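Local coordinates for protein aminoglycoside phosphotransferase (Mycobacterium smegmatis, PDB 6EF6) that phosphorylates (S)-1-amino-2-propanol as the kinase of the aminoacetone utilization microcompartment, with the fold of the aminoglycoside phosphotransferase family, at residues S161-W175 / I251-Y263. Sequence-based numbering, arbitrary orientation.
With NA (sodium ion), chain D; BEZ (benzoic acid), chain B.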
loop_
_atom_site.group_PDB
_atom_site.type_symbol
_atom_site.label_atom_id
_atom_site.label_comp_id
_atom_site.label_asym_id
_atom_site.label_seq_id
_atom_site.Cartn_x
_atom_site.Cartn_y
_atom_site.Cartn_z
ATOM N N SER A 161 5.014 11.061 10.329
ATOM C CA SER A 161 5.620 11.567 9.102
ATOM C C SER A 161 5.773 13.092 9.137
ATOM O O SER A 161 6.790 13.635 8.674
ATOM C CB SER A 161 4.758 11.115 7.902
ATOM O OG SER A 161 5.070 11.850 6.713
ATOM N N GLN A 162 4.763 13.790 9.646
ATOM C CA GLN A 162 4.802 15.249 9.707
ATOM C C GLN A 162 5.865 15.780 10.643
ATOM O O GLN A 162 6.331 16.914 10.455
ATOM C CB GLN A 162 3.461 15.776 10.181
ATOM C CG GLN A 162 2.403 15.629 9.108
ATOM C CD GLN A 162 1.414 16.754 9.095
ATOM O OE1 GLN A 162 0.445 16.757 9.856
ATOM N NE2 GLN A 162 1.652 17.726 8.227
ATOM N N ARG A 163 6.249 15.033 11.671
ATOM C CA ARG A 163 7.231 15.575 12.599
ATOM C C ARG A 163 8.621 14.986 12.423
ATOM O O ARG A 163 9.584 15.541 12.955
ATOM C CB ARG A 163 6.727 15.378 14.020
ATOM C CG ARG A 163 6.741 13.981 14.532
ATOM C CD ARG A 163 6.194 13.910 15.971
ATOM N NE ARG A 163 5.482 12.653 16.218
ATOM C CZ ARG A 163 6.031 11.534 16.692
ATOM N NH1 ARG A 163 5.266 10.456 16.852
ATOM N NH2 ARG A 163 7.325 11.482 17.007
ATOM N N TRP A 164 8.760 13.941 11.621
ATOM C CA TRP A 164 10.019 13.208 11.542
ATOM C C TRP A 164 10.980 13.969 10.663
ATOM O O TRP A 164 10.698 14.221 9.486
ATOM C CB TRP A 164 9.777 11.814 10.953
ATOM C CG TRP A 164 11.012 10.924 10.872
ATOM C CD1 TRP A 164 12.009 10.797 11.825
ATOM C CD2 TRP A 164 11.368 10.053 9.805
ATOM N NE1 TRP A 164 12.957 9.900 11.402
ATOM C CE2 TRP A 164 12.578 9.418 10.173
ATOM C CE3 TRP A 164 10.779 9.737 8.566
ATOM C CZ2 TRP A 164 13.204 8.506 9.344
ATOM C CZ3 TRP A 164 11.402 8.829 7.754
ATOM C CH2 TRP A 164 12.591 8.215 8.154
ATOM N N THR A 165 12.149 14.268 11.212
ATOM C CA THR A 165 13.223 14.807 10.409
ATOM C C THR A 165 13.943 13.642 9.736
ATOM O O THR A 165 14.534 12.794 10.411
ATOM C CB THR A 165 14.155 15.631 11.292
ATOM O OG1 THR A 165 13.399 16.734 11.815
ATOM C CG2 THR A 165 15.360 16.139 10.502
ATOM N N ARG A 166 13.858 13.590 8.418
ATOM C CA ARG A 166 14.345 12.441 7.669
ATOM C C ARG A 166 15.874 12.425 7.570
ATOM O O ARG A 166 16.541 13.474 7.653
ATOM C CB ARG A 166 13.736 12.421 6.283
ATOM C CG ARG A 166 12.196 12.317 6.366
ATOM C CD ARG A 166 11.580 12.037 5.055
ATOM N NE ARG A 166 11.689 13.173 4.133
ATOM C CZ ARG A 166 10.796 14.143 4.040
ATOM N NH1 ARG A 166 9.727 14.141 4.818
ATOM N NH2 ARG A 166 10.993 15.123 3.170
ATOM N N PRO A 167 16.468 11.239 7.449
ATOM C CA PRO A 167 17.925 11.158 7.340
ATOM C C PRO A 167 18.438 11.872 6.110
ATOM O O PRO A 167 17.788 11.933 5.062
ATOM C CB PRO A 167 18.200 9.651 7.200
ATOM C CG PRO A 167 16.977 8.968 7.492
ATOM C CD PRO A 167 15.824 9.915 7.403
ATOM N N ALA A 168 19.672 12.378 6.242
ATOM C CA ALA A 168 20.389 12.767 5.057
ATOM C C ALA A 168 20.422 11.574 4.116
ATOM O O ALA A 168 20.627 10.429 4.540
ATOM C CB ALA A 168 21.812 13.216 5.392
ATOM N N GLY A 169 20.222 11.862 2.864
ATOM C CA GLY A 169 20.211 10.855 1.826
ATOM C C GLY A 169 18.938 10.043 1.706
ATOM O O GLY A 169 18.888 9.160 0.858
ATOM N N PHE A 170 17.909 10.326 2.498
ATOM C CA PHE A 170 16.631 9.633 2.343
ATOM C C PHE A 170 16.144 9.770 0.910
ATOM O O PHE A 170 16.198 10.847 0.319
ATOM C CB PHE A 170 15.598 10.282 3.254
ATOM C CG PHE A 170 14.288 9.547 3.316
ATOM C CD1 PHE A 170 14.117 8.573 4.266
ATOM C CD2 PHE A 170 13.226 9.888 2.504
ATOM C CE1 PHE A 170 12.936 7.873 4.349
ATOM C CE2 PHE A 170 12.021 9.203 2.608
ATOM C CZ PHE A 170 11.893 8.222 3.553
ATOM N N GLY A 171 15.635 8.674 0.351
ATOM C CA GLY A 171 15.144 8.672 -1.002
ATOM C C GLY A 171 14.001 7.701 -1.183
ATOM O O GLY A 171 14.189 6.497 -0.967
ATOM N N ARG A 172 12.834 8.217 -1.548
ATOM C CA ARG A 172 11.729 7.354 -1.944
ATOM C C ARG A 172 11.017 7.997 -3.127
ATOM O O ARG A 172 11.071 9.211 -3.307
ATOM C CB ARG A 172 10.683 7.131 -0.845
ATOM C CG ARG A 172 11.201 6.396 0.368
ATOM C CD ARG A 172 11.492 4.923 0.087
ATOM N NE ARG A 172 10.301 4.207 -0.355
ATOM C CZ ARG A 172 10.220 2.907 -0.588
ATOM N NH1 ARG A 172 11.271 2.119 -0.466
ATOM N NH2 ARG A 172 9.085 2.389 -0.923
ATOM N N PHE A 173 10.355 7.181 -3.929
ATOM C CA PHE A 173 9.604 7.672 -5.076
ATOM C C PHE A 173 8.326 8.387 -4.653
ATOM O O PHE A 173 7.998 8.498 -3.462
ATOM C CB PHE A 173 9.397 6.563 -6.117
ATOM C CG PHE A 173 8.632 5.322 -5.649
ATOM C CD1 PHE A 173 7.831 5.296 -4.508
ATOM C CD2 PHE A 173 8.715 4.147 -6.393
ATOM C CE1 PHE A 173 7.156 4.154 -4.143
ATOM C CE2 PHE A 173 7.985 3.005 -6.015
ATOM C CZ PHE A 173 7.229 3.013 -4.911
ATOM N N SER A 174 7.636 8.954 -5.642
ATOM C CA SER A 174 6.468 9.806 -5.418
ATOM C C SER A 174 5.210 9.248 -6.074
ATOM O O SER A 174 5.269 8.635 -7.161
ATOM C CB SER A 174 6.685 11.206 -5.977
ATOM O OG SER A 174 7.772 11.826 -5.290
ATOM N N TRP A 175 4.083 9.472 -5.401
ATOM C CA TRP A 175 2.766 9.162 -5.914
ATOM C C TRP A 175 2.119 10.499 -6.230
ATOM O O TRP A 175 1.041 10.808 -5.742
ATOM C CB TRP A 175 1.950 8.341 -4.913
ATOM C CG TRP A 175 2.561 7.016 -4.652
ATOM C CD1 TRP A 175 3.312 6.616 -3.546
ATOM C CD2 TRP A 175 2.497 5.853 -5.504
ATOM N NE1 TRP A 175 3.718 5.324 -3.693
ATOM C CE2 TRP A 175 3.258 4.830 -4.877
ATOM C CE3 TRP A 175 1.900 5.579 -6.755
ATOM C CZ2 TRP A 175 3.406 3.581 -5.429
ATOM C CZ3 TRP A 175 2.089 4.322 -7.319
ATOM C CH2 TRP A 175 2.807 3.334 -6.646
ATOM N N ILE A 251 2.136 -3.741 8.041
ATOM C CA ILE A 251 3.170 -4.402 7.261
ATOM C C ILE A 251 3.215 -3.771 5.862
ATOM O O ILE A 251 2.390 -2.922 5.486
ATOM C CB ILE A 251 2.943 -5.930 7.185
ATOM C CG1 ILE A 251 1.667 -6.269 6.430
ATOM C CG2 ILE A 251 2.949 -6.538 8.584
ATOM C CD1 ILE A 251 1.648 -7.686 5.873
ATOM N N ASP A 252 4.179 -4.222 5.053
ATOM C CA ASP A 252 4.223 -3.926 3.621
ATOM C C ASP A 252 4.278 -2.427 3.345
ATOM O O ASP A 252 3.446 -1.861 2.638
ATOM C CB ASP A 252 3.048 -4.572 2.882
ATOM C CG ASP A 252 3.208 -4.519 1.366
ATOM O OD1 ASP A 252 4.300 -4.157 0.901
ATOM O OD2 ASP A 252 2.226 -4.831 0.656
ATOM N N PHE A 253 5.365 -1.829 3.850
ATOM C CA PHE A 253 5.725 -0.434 3.550
ATOM C C PHE A 253 6.404 -0.294 2.175
ATOM O O PHE A 253 7.020 0.738 1.890
ATOM C CB PHE A 253 6.600 0.174 4.678
ATOM C CG PHE A 253 5.870 0.563 5.916
ATOM C CD1 PHE A 253 5.399 -0.396 6.829
ATOM C CD2 PHE A 253 5.749 1.900 6.272
ATOM C CE1 PHE A 253 4.766 -0.021 7.998
ATOM C CE2 PHE A 253 5.099 2.253 7.449
ATOM C CZ PHE A 253 4.616 1.319 8.310
ATOM N N ASP A 254 6.370 -1.327 1.322
ATOM C CA ASP A 254 7.203 -1.288 0.129
ATOM C C ASP A 254 6.746 -0.260 -0.907
ATOM O O ASP A 254 7.540 0.027 -1.806
ATOM C CB ASP A 254 7.226 -2.681 -0.508
ATOM C CG ASP A 254 8.278 -2.813 -1.621
ATOM O OD1 ASP A 254 9.475 -2.515 -1.413
ATOM O OD2 ASP A 254 7.916 -3.266 -2.740
ATOM N N ASP A 255 5.538 0.256 -0.849
ATOM C CA ASP A 255 5.085 1.345 -1.718
ATOM C C ASP A 255 5.242 2.708 -1.074
ATOM O O ASP A 255 4.785 3.701 -1.611
ATOM C CB ASP A 255 3.643 1.171 -2.230
ATOM C CG ASP A 255 3.503 0.183 -3.340
ATOM O OD1 ASP A 255 4.509 -0.170 -3.970
ATOM O OD2 ASP A 255 2.324 -0.253 -3.520
ATOM N N CYS A 256 5.868 2.797 0.088
ATOM C CA CYS A 256 5.868 4.081 0.779
ATOM C C CYS A 256 6.661 5.122 -0.012
ATOM O O CYS A 256 7.569 4.823 -0.782
ATOM C CB CYS A 256 6.399 3.953 2.212
ATOM S SG CYS A 256 8.204 3.824 2.446
ATOM N N GLY A 257 6.249 6.378 0.145
ATOM C CA GLY A 257 6.915 7.464 -0.576
ATOM C C GLY A 257 6.087 8.726 -0.449
ATOM O O GLY A 257 5.306 8.849 0.466
ATOM N N PHE A 258 6.373 9.697 -1.303
ATOM C CA PHE A 258 5.760 11.006 -1.133
ATOM C C PHE A 258 4.457 11.030 -1.878
ATOM O O PHE A 258 4.402 10.601 -3.016
ATOM C CB PHE A 258 6.755 12.082 -1.579
ATOM C CG PHE A 258 7.982 12.088 -0.733
ATOM C CD1 PHE A 258 7.969 12.669 0.528
ATOM C CD2 PHE A 258 9.133 11.447 -1.160
ATOM C CE1 PHE A 258 9.103 12.666 1.322
ATOM C CE2 PHE A 258 10.271 11.428 -0.339
ATOM C CZ PHE A 258 10.230 12.035 0.905
ATOM N N GLY A 259 3.421 11.545 -1.259
ATOM C CA GLY A 259 2.109 11.603 -1.877
ATOM C C GLY A 259 1.146 12.394 -1.016
ATOM O O GLY A 259 1.543 12.924 0.018
ATOM N N TRP A 260 -0.106 12.499 -1.456
ATOM C CA TRP A 260 -1.099 13.163 -0.610
ATOM C C TRP A 260 -1.427 12.333 0.608
ATOM O O TRP A 260 -1.741 11.143 0.460
ATOM C CB TRP A 260 -2.347 13.525 -1.404
ATOM C CG TRP A 260 -2.137 14.608 -2.426
ATOM C CD1 TRP A 260 -2.138 15.956 -2.181
ATOM C CD2 TRP A 260 -1.822 14.472 -3.818
ATOM N NE1 TRP A 260 -1.870 16.658 -3.312
ATOM C CE2 TRP A 260 -1.683 15.777 -4.344
ATOM C CE3 TRP A 260 -1.723 13.372 -4.692
ATOM C CZ2 TRP A 260 -1.366 16.031 -5.667
ATOM C CZ3 TRP A 260 -1.393 13.645 -6.023
ATOM C CH2 TRP A 260 -1.272 14.959 -6.495
ATOM N N TYR A 261 -1.437 12.956 1.789
ATOM C CA TYR A 261 -1.788 12.196 2.991
ATOM C C TYR A 261 -3.095 11.422 2.820
ATOM O O TYR A 261 -3.189 10.243 3.181
ATOM C CB TYR A 261 -1.841 13.100 4.234
ATOM C CG TYR A 261 -0.486 13.604 4.659
ATOM C CD1 TYR A 261 0.506 12.745 5.052
ATOM C CD2 TYR A 261 -0.180 14.931 4.607
ATOM C CE1 TYR A 261 1.777 13.228 5.430
ATOM C CE2 TYR A 261 1.062 15.425 4.969
ATOM C CZ TYR A 261 2.044 14.537 5.353
ATOM O OH TYR A 261 3.291 15.056 5.730
ATOM N N PHE A 262 -4.136 12.077 2.314
ATOM C CA PHE A 262 -5.437 11.423 2.218
ATOM C C PHE A 262 -5.570 10.443 1.067
ATOM O O PHE A 262 -6.569 9.707 1.000
ATOM C CB PHE A 262 -6.557 12.444 2.430
ATOM C CG PHE A 262 -6.520 12.964 3.833
ATOM C CD1 PHE A 262 -6.920 12.107 4.859
ATOM C CD2 PHE A 262 -6.035 14.189 4.177
ATOM C CE1 PHE A 262 -6.833 12.498 6.174
ATOM C CE2 PHE A 262 -5.923 14.565 5.502
ATOM C CZ PHE A 262 -6.329 13.725 6.479
ATOM N N TYR A 263 -4.559 10.326 0.198
ATOM C CA TYR A 263 -4.534 9.173 -0.685
ATOM C C TYR A 263 -4.519 7.883 0.115
ATOM O O TYR A 263 -5.038 6.877 -0.350
ATOM C CB TYR A 263 -3.317 9.293 -1.618
ATOM C CG TYR A 263 -3.064 8.065 -2.470
ATOM C CD1 TYR A 263 -3.991 7.597 -3.404
ATOM C CD2 TYR A 263 -1.905 7.343 -2.330
ATOM C CE1 TYR A 263 -3.770 6.464 -4.142
ATOM C CE2 TYR A 263 -1.653 6.189 -3.097
ATOM C CZ TYR A 263 -2.604 5.770 -3.986
ATOM O OH TYR A 263 -2.366 4.641 -4.730
HETATM NA NA NA D . 1.722 -3.467 -1.498
HETATM C C BEZ B . 6.410 -6.900 4.097
HETATM O O1 BEZ B . 6.932 -5.788 4.179
HETATM O O2 BEZ B . 6.113 -7.366 2.961
HETATM C C1 BEZ B . 6.143 -7.652 5.357
HETATM C C2 BEZ B . 5.219 -8.680 5.376
HETATM C C3 BEZ B . 4.988 -9.371 6.560
HETATM C C4 BEZ B . 5.670 -9.017 7.716
HETATM C C5 BEZ B . 6.601 -7.983 7.690
HETATM C C6 BEZ B . 6.823 -7.300 6.513
HETATM O O HOH W 1 5.870 14.006 5.603
HETATM O O HOH W 2 10.914 -0.625 -0.001
HETATM O O HOH W 3 -0.630 10.391 -3.520
HETATM O O HOH W 4 3.182 -1.989 -0.749
HETATM O O HOH W 5 3.671 -4.934 -1.901
HETATM O O HOH W 6 1.650 -2.841 -3.429
#
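Arg-172 reaches over the turn 253-256 and shows how one folded side chain can hold a loop by its carbonyl groups. Its CB rests 3.8 Å from Gly-257 CA. Bends at chi2 (-70°) and chi3 (-60°) then carry CG and CD past the carbonyl of Cys-256 and bring the guanidinium side-on to it. NE and NH2 both donate to Cys-256 O, NE at 2.8 Å from above the carbonyl plane and NH2 within that plane, on a lone pair. The same NH2 gives a further bond, more bent, to Asp-254 O. Cys-256 SG lies over one face of the guanidinium, while NH1 binds Glu-80 O and, through a water, Asp-254 OD1; the stronger polar partner of the Asp-254 side chain is Asn-54.

The turn held in this way follows Asp-252, whose OD2 binds sodium together with Asp-231. The position probably corresponds to the metal-binding aspartate of the DFG-like motif of kinases of this fold, here Asp-Phe-Asp, and a bound benzoic acid lies beside it. Farther along, Trp-175 donates from NE1 to Asp-255 O (2.8 Å), the acceptor close to the indole plane. Asp-255 OD1 is held by Tyr-75, and the side chain of Asp-255 comes to about 4 Å from the bound (2R)-1-methoxypropan-2-amine.

Just beyond the turn, a single beta bridge pairs Ser-174 with Phe-258: Phe-258 N donates to Phe-173 O, and Trp-175 N donates almost straight to Phe-258 O (2.7 Å). The Phe-258 ring turns its edge to the guanidinium of Arg-166, CE1 standing 3.5 Å from CZ over the centre of that group, with the planes 72° apart. Its CZ also meets the edge of Phe-170 at CE2 (3.8 Å). At the helix end, one water donates to both Ser-161 OG and Tyr-261 OH, Ser-161 OG also bonds to Leu-227 O, and Gln-162 CG packs against that phenol oxygen.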